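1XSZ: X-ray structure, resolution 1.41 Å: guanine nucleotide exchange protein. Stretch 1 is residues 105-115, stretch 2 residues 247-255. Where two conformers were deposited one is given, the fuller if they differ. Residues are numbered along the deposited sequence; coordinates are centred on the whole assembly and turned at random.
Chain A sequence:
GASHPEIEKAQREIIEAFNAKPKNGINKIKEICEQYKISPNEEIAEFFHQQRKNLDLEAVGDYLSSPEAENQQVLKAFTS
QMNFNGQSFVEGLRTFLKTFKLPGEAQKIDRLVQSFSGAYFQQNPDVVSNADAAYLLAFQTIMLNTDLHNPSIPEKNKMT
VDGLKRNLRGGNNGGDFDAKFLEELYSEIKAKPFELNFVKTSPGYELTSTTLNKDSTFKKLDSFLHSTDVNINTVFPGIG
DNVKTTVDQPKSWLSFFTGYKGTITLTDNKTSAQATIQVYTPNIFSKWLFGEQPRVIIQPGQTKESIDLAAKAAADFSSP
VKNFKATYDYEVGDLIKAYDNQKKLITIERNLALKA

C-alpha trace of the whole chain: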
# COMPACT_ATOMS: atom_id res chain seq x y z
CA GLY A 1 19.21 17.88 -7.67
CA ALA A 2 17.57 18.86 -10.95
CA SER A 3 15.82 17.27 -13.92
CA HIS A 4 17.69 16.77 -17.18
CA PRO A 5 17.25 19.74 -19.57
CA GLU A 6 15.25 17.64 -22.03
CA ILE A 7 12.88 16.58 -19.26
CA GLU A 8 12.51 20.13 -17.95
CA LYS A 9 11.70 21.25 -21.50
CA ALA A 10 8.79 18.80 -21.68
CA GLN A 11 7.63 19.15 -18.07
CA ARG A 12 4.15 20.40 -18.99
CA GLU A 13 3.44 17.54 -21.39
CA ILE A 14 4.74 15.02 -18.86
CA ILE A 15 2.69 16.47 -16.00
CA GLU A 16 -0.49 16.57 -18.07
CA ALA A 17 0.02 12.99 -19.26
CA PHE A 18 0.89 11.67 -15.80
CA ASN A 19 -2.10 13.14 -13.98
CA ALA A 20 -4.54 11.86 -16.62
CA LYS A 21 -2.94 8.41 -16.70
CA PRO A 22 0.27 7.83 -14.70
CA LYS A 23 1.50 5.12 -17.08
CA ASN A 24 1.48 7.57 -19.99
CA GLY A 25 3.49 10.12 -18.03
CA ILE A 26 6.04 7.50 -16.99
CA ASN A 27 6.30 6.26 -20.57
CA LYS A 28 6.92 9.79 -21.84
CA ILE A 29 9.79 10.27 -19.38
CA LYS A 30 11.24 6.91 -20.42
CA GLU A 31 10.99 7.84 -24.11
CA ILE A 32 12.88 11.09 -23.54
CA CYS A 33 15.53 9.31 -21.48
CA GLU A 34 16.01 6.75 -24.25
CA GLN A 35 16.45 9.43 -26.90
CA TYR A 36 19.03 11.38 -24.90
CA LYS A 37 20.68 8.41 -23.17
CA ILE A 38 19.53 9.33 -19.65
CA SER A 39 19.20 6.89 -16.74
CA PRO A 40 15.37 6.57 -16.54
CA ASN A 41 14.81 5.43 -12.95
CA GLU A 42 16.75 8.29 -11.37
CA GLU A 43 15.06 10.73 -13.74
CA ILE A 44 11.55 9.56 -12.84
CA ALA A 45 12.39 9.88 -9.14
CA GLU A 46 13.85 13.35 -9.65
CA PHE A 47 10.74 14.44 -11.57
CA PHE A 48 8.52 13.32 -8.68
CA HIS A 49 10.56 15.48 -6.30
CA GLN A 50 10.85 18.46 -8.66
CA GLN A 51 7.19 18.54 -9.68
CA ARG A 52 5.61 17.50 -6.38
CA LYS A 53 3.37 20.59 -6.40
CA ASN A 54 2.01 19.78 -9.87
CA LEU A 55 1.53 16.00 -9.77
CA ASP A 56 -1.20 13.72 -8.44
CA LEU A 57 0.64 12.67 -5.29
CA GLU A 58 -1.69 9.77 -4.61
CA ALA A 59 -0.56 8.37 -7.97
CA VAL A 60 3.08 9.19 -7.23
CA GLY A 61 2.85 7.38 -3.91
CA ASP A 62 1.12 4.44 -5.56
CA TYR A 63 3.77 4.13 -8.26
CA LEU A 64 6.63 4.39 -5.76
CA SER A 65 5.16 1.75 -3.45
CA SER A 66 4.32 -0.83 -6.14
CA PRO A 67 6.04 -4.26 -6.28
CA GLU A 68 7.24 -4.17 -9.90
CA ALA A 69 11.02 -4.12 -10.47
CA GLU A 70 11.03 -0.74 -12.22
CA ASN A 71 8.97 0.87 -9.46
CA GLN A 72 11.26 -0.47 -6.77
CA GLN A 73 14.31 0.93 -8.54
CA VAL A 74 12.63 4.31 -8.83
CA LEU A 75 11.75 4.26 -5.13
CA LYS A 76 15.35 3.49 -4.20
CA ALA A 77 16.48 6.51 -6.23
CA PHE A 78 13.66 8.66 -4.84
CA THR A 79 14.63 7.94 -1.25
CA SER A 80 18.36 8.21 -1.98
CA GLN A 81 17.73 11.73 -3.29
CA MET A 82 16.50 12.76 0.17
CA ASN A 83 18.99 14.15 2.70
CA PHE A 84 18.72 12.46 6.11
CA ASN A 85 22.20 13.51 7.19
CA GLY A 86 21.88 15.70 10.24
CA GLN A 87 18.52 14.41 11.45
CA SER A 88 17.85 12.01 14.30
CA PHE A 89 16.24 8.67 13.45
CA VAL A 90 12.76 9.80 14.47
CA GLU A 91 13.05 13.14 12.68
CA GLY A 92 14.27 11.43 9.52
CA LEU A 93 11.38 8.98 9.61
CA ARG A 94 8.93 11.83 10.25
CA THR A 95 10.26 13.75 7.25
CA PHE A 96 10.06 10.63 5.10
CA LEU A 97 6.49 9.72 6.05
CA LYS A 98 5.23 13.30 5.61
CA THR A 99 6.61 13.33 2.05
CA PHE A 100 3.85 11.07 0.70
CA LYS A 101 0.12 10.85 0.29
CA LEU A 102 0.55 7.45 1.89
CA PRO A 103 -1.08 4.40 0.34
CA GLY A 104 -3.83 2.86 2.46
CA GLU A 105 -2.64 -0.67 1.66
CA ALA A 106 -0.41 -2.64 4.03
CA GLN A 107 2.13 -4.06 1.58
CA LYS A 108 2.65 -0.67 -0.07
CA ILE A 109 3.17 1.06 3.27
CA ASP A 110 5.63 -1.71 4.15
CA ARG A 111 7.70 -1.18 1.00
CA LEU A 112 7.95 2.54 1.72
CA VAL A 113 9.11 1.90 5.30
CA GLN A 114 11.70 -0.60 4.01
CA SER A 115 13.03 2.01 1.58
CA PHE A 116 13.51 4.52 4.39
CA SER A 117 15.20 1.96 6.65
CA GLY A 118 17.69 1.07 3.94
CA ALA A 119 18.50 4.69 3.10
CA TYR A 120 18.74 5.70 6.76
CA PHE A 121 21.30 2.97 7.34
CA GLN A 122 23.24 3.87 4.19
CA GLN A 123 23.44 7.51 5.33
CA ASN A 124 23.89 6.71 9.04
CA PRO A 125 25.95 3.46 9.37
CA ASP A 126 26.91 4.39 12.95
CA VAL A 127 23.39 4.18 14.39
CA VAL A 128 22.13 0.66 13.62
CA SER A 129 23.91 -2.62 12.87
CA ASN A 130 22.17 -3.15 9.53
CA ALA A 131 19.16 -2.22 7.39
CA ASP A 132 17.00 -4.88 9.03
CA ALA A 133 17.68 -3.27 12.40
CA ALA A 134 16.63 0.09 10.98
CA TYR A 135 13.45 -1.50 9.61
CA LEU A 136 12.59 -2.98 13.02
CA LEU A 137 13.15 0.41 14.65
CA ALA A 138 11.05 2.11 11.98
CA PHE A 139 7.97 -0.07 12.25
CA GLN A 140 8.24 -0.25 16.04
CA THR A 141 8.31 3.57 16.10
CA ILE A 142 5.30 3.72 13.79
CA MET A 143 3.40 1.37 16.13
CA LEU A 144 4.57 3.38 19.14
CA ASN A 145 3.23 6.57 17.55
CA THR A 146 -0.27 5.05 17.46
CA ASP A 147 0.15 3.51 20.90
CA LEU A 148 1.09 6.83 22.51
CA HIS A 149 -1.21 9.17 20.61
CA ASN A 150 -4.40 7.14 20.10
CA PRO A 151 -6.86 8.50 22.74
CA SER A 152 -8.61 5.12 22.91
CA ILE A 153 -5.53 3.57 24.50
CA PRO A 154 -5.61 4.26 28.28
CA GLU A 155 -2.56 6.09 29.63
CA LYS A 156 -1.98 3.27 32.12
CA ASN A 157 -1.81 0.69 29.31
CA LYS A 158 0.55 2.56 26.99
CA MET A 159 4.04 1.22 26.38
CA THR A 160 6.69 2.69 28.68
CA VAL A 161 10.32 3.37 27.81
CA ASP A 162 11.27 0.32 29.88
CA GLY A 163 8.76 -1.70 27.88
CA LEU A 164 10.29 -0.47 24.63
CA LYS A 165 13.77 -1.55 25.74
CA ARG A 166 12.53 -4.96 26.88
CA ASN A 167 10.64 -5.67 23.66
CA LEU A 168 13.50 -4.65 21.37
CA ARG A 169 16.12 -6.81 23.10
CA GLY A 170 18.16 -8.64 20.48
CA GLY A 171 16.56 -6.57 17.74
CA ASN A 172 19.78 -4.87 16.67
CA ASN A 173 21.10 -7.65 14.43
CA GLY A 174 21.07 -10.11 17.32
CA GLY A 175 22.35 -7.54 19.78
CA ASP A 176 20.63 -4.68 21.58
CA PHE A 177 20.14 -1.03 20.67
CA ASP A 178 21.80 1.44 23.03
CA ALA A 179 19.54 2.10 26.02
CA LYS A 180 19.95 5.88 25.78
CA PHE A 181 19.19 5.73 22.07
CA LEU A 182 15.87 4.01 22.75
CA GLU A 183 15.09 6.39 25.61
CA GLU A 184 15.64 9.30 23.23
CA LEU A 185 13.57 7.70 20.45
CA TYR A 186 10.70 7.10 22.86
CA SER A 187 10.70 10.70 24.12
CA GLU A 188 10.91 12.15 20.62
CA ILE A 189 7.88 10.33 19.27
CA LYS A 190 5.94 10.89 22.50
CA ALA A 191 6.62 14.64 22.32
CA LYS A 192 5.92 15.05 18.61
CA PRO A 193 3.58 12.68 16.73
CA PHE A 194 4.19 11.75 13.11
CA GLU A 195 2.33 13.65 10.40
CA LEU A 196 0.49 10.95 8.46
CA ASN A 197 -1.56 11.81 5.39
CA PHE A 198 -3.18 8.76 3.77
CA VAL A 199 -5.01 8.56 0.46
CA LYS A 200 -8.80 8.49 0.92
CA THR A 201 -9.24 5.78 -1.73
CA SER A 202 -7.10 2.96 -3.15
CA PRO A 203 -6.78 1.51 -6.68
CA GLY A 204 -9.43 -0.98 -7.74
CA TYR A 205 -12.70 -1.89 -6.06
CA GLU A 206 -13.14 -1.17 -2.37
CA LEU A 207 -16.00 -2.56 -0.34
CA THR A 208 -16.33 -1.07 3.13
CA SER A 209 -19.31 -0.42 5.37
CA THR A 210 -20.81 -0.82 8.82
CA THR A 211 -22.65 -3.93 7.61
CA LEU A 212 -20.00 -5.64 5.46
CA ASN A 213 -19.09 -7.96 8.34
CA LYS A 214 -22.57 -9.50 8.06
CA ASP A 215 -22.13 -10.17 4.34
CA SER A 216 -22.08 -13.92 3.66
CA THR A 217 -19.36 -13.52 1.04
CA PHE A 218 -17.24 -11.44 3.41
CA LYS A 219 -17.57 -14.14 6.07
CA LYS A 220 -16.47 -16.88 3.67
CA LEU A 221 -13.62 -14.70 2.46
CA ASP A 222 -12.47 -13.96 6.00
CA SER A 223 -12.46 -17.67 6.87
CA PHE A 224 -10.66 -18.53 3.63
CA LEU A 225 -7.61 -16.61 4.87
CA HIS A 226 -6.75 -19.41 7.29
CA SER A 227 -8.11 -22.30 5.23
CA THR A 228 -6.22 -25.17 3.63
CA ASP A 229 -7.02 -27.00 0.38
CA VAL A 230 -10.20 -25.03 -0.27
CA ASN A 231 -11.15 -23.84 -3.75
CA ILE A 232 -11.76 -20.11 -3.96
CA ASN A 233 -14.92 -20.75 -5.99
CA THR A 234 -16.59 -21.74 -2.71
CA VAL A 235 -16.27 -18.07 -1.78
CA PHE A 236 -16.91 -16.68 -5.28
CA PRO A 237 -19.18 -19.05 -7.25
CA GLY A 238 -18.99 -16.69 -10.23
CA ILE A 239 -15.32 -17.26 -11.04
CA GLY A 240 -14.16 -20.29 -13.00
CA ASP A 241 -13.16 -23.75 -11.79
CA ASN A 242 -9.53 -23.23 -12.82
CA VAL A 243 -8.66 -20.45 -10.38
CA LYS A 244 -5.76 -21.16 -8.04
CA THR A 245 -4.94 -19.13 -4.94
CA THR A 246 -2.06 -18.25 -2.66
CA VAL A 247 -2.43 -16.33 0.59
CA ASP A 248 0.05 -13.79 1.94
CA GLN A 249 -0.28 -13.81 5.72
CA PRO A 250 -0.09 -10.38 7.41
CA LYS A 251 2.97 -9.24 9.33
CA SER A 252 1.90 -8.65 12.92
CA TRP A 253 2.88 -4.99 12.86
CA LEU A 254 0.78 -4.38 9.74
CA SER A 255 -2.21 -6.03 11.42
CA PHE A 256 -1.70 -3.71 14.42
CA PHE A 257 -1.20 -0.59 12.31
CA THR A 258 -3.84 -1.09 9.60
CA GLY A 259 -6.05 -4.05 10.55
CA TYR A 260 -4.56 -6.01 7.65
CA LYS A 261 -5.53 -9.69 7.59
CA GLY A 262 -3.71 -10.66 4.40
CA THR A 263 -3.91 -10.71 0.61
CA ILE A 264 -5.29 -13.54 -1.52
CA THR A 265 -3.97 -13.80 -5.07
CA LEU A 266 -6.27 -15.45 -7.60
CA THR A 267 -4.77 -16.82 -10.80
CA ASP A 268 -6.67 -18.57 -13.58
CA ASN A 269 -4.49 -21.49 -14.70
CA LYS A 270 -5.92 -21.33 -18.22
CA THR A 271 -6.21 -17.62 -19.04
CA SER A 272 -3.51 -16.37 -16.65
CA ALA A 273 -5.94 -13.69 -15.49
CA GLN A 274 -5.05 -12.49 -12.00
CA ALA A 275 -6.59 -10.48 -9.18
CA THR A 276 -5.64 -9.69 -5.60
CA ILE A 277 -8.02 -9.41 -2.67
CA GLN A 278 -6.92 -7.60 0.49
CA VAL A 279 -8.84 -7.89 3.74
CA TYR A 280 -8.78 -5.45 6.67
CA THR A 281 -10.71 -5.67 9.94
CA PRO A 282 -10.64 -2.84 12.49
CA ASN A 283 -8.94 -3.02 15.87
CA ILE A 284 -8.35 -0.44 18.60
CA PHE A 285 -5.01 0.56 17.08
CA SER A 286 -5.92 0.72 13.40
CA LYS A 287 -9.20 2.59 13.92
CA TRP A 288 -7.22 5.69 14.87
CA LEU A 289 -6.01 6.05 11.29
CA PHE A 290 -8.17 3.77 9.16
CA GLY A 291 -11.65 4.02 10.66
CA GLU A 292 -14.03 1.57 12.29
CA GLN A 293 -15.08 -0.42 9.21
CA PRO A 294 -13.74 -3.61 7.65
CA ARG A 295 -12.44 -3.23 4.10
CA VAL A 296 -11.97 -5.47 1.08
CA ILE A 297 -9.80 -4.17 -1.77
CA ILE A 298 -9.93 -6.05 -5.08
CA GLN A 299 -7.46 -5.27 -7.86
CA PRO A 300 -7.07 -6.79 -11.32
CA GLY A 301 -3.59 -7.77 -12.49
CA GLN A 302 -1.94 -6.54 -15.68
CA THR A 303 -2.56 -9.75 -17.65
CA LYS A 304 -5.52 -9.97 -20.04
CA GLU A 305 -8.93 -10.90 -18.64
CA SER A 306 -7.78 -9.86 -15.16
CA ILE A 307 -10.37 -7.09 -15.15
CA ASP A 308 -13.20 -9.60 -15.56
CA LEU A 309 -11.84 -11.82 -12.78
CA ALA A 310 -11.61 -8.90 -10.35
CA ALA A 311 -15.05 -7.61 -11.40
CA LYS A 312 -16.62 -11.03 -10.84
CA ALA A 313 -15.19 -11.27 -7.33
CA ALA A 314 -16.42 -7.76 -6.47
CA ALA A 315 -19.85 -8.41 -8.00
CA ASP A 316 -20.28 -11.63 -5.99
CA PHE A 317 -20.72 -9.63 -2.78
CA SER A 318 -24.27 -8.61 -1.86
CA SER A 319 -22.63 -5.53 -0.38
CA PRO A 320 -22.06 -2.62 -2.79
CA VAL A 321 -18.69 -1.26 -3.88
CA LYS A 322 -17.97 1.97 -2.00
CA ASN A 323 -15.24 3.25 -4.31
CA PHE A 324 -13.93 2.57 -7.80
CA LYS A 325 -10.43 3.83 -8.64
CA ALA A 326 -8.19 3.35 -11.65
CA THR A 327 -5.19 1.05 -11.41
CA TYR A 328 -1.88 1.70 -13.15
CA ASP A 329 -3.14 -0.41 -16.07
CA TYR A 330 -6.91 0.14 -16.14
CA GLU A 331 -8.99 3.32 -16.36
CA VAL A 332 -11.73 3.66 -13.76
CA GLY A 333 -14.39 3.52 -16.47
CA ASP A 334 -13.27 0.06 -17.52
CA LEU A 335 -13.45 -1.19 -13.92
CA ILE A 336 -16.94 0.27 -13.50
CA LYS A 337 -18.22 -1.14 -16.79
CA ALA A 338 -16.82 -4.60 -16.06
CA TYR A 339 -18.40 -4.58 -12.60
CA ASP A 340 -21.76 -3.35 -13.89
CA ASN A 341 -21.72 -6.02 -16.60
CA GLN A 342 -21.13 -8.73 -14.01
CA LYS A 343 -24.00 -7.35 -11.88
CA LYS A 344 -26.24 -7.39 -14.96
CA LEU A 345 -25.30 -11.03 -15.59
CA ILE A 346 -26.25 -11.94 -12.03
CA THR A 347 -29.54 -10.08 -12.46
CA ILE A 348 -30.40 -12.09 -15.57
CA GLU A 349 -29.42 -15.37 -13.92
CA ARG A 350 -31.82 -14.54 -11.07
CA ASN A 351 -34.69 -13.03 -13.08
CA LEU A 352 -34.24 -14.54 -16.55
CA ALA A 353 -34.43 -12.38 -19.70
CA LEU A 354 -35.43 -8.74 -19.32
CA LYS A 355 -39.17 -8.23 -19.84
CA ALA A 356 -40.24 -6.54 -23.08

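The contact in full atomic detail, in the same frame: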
# COMPACT_ATOMS: atom_id res chain seq x y z
N GLU A 105 -2.80 0.78 1.79
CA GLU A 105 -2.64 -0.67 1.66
C GLU A 105 -1.37 -1.10 2.39
O GLU A 105 -0.31 -0.53 2.18
CB GLU A 105 -2.55 -1.04 0.19
CG GLU A 105 -3.79 -0.64 -0.61
CD GLU A 105 -3.54 -0.67 -2.09
OE1 GLU A 105 -3.37 -1.76 -2.66
OE2 GLU A 105 -3.49 0.42 -2.70
N ALA A 106 -1.50 -2.14 3.21
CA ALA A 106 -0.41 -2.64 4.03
C ALA A 106 0.91 -2.95 3.33
O ALA A 106 1.97 -2.50 3.78
CB ALA A 106 -0.87 -3.87 4.80
N GLN A 107 0.87 -3.71 2.24
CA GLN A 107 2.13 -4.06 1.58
C GLN A 107 2.83 -2.86 0.97
O GLN A 107 4.06 -2.82 0.92
CB GLN A 107 1.90 -5.15 0.53
CG GLN A 107 1.49 -6.48 1.15
CD GLN A 107 1.50 -7.63 0.15
OE1 GLN A 107 1.19 -8.77 0.50
NE2 GLN A 107 1.84 -7.33 -1.09
N LYS A 108 2.06 -1.87 0.52
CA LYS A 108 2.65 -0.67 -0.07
C LYS A 108 3.30 0.17 1.02
O LYS A 108 4.40 0.70 0.84
CB LYS A 108 1.58 0.12 -0.83
CG LYS A 108 1.14 -0.57 -2.10
CD LYS A 108 0.04 0.20 -2.81
CE LYS A 108 -0.33 -0.49 -4.11
NZ LYS A 108 -1.54 0.15 -4.72
N ILE A 109 2.62 0.31 2.15
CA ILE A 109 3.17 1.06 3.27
C ILE A 109 4.48 0.39 3.69
O ILE A 109 5.49 1.05 3.93
CB ILE A 109 2.19 1.04 4.47
CG1 ILE A 109 0.98 1.90 4.14
CG2 ILE A 109 2.88 1.54 5.74
CD1 ILE A 109 -0.19 1.68 5.08
N ASP A 110 4.47 -0.94 3.75
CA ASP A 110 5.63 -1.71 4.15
C ASP A 110 6.83 -1.42 3.23
O ASP A 110 7.94 -1.16 3.71
CB ASP A 110 5.28 -3.21 4.13
CG ASP A 110 6.27 -4.06 4.91
OD1 ASP A 110 7.08 -3.50 5.67
OD2 ASP A 110 6.21 -5.30 4.76
N ARG A 111 6.61 -1.45 1.92
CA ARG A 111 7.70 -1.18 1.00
C ARG A 111 8.30 0.21 1.21
O ARG A 111 9.51 0.39 1.12
CB ARG A 111 7.24 -1.33 -0.45
CG ARG A 111 6.70 -2.71 -0.76
CD ARG A 111 6.75 -3.03 -2.25
NE ARG A 111 6.08 -4.29 -2.55
CZ ARG A 111 4.76 -4.42 -2.68
NH1 ARG A 111 3.97 -3.37 -2.56
NH2 ARG A 111 4.24 -5.61 -2.92
N LEU A 112 7.45 1.19 1.50
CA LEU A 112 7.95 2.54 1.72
C LEU A 112 8.82 2.57 2.98
O LEU A 112 9.92 3.12 2.97
CB LEU A 112 6.79 3.54 1.86
CG LEU A 112 6.00 3.81 0.58
CD1 LEU A 112 4.92 4.84 0.88
CD2 LEU A 112 6.92 4.31 -0.54
N VAL A 113 8.35 1.95 4.05
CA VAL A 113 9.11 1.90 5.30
C VAL A 113 10.45 1.19 5.09
O VAL A 113 11.48 1.60 5.64
CB VAL A 113 8.28 1.21 6.42
CG1 VAL A 113 9.12 1.04 7.68
CG2 VAL A 113 7.04 2.05 6.72
N GLN A 114 10.45 0.13 4.29
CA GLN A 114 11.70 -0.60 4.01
C GLN A 114 12.68 0.28 3.24
O GLN A 114 13.89 0.19 3.44
CB GLN A 114 11.40 -1.86 3.21
CG GLN A 114 10.70 -2.95 4.01
CD GLN A 114 10.32 -4.14 3.15
OE1 GLN A 114 11.16 -4.71 2.45
NE2 GLN A 114 9.05 -4.53 3.20
N SER A 115 12.17 1.13 2.36
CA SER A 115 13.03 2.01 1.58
C SER A 115 13.72 3.00 2.53
O SER A 115 14.93 3.23 2.44
CB SER A 115 12.21 2.77 0.54
OG SER A 115 13.04 3.60 -0.25
N VAL A 247 -2.09 -17.32 -0.42
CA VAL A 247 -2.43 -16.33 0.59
C VAL A 247 -1.19 -15.79 1.28
O VAL A 247 -0.36 -16.55 1.78
CB VAL A 247 -3.36 -16.92 1.66
CG1 VAL A 247 -3.65 -15.87 2.74
CG2 VAL A 247 -4.66 -17.40 1.02
N ASP A 248 -1.06 -14.47 1.28
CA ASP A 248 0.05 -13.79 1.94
C ASP A 248 -0.43 -13.43 3.34
O ASP A 248 -1.29 -12.56 3.50
CB ASP A 248 0.42 -12.50 1.20
CG ASP A 248 1.51 -12.71 0.18
OD1 ASP A 248 1.34 -13.57 -0.71
OD2 ASP A 248 2.53 -12.00 0.25
N GLN A 249 0.11 -14.10 4.35
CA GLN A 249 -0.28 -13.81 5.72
C GLN A 249 0.24 -12.43 6.10
O GLN A 249 1.29 -11.99 5.62
CB GLN A 249 0.28 -14.87 6.67
CG GLN A 249 -0.30 -16.26 6.45
CD GLN A 249 -1.81 -16.30 6.56
OE1 GLN A 249 -2.39 -15.71 7.47
NE2 GLN A 249 -2.46 -16.99 5.63
N PRO A 250 -0.48 -11.72 6.97
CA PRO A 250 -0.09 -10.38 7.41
C PRO A 250 0.99 -10.33 8.48
O PRO A 250 0.97 -11.10 9.44
CB PRO A 250 -1.40 -9.81 7.94
CG PRO A 250 -2.01 -11.03 8.59
CD PRO A 250 -1.80 -12.09 7.53
N LYS A 251 1.95 -9.42 8.31
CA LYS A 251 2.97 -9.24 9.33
C LYS A 251 2.21 -8.69 10.52
O LYS A 251 1.28 -7.89 10.37
CB LYS A 251 4.03 -8.23 8.88
CG LYS A 251 4.94 -8.74 7.77
CD LYS A 251 5.99 -7.72 7.39
CE LYS A 251 6.86 -8.24 6.26
NZ LYS A 251 7.87 -7.25 5.83
N SER A 252 2.59 -9.10 11.72
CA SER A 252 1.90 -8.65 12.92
C SER A 252 1.82 -7.14 13.04
O SER A 252 0.78 -6.61 13.41
CB SER A 252 2.55 -9.24 14.18
OG SER A 252 3.85 -8.73 14.38
N TRP A 253 2.90 -6.43 12.73
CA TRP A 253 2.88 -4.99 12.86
C TRP A 253 1.91 -4.32 11.88
O TRP A 253 1.35 -3.28 12.20
CB TRP A 253 4.29 -4.37 12.75
CG TRP A 253 4.85 -4.12 11.38
CD1 TRP A 253 5.65 -4.95 10.65
CD2 TRP A 253 4.72 -2.91 10.62
NE1 TRP A 253 6.04 -4.33 9.49
CE2 TRP A 253 5.48 -3.08 9.44
CE3 TRP A 253 4.04 -1.70 10.82
CZ2 TRP A 253 5.59 -2.08 8.46
CZ3 TRP A 253 4.14 -0.71 9.84
CH2 TRP A 253 4.91 -0.91 8.69
N LEU A 254 1.71 -4.93 10.72
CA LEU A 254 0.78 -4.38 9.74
C LEU A 254 -0.66 -4.61 10.20
O LEU A 254 -1.54 -3.80 9.93
CB LEU A 254 1.03 -4.98 8.36
CG LEU A 254 2.35 -4.53 7.72
CD1 LEU A 254 2.63 -5.28 6.43
CD2 LEU A 254 2.29 -3.02 7.47
N SER A 255 -0.89 -5.72 10.89
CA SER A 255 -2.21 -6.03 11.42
C SER A 255 -2.54 -5.00 12.51
O SER A 255 -3.66 -4.48 12.58
CB SER A 255 -2.23 -7.44 12.02
OG SER A 255 -3.47 -7.73 12.64
O HOH W 1 0.91 -10.00 3.19

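This is a small helix-to-helix-start contact in which one salt bridge, Asp 110 to Lys 251, borders an apolar patch formed by Leu 254 and Trp 253 against the helix of residues 106-115. The CA-to-CB bond of Asp 110 points sideways to the second stretch, but with chi1 in the t well its carboxylate comes nearer. There Lys 251, at the N-cap position, extends a chain whose last three chi angles are all t, and its NZ donates a hydrogen bond to Asp 110 OD2 at 2.8 Å. The long, flexible lysine thus spans the gap while its residue remains exposed; the aspartate it meets is buried, so the opposite charge offsets the cost of enclosing a carboxylate. Asp 110 OD1 also lies 3.5 Å from Trp 253 CZ2, at the edge of the indole and near its plane.

Ile 109 and Val 113, one turn apart, both point toward the second stretch and meet the same ring atom, branched aliphatic chains suiting this broad, buried ring: Trp 253 CH2 is 4.3 Å from Ile 109 CG2 and 4.1 Å from Val 113 CG2. Where the backbones come closest, Ala 106 has only a methyl, and its CB packs 4.1 Å from Leu 254 CD1. At the margin, one water lies within hydrogen-bonding reach of both Gln 107 OE1 (3.0 Å from its O) and Gln 249 O (3.2 Å), linking the two stretches.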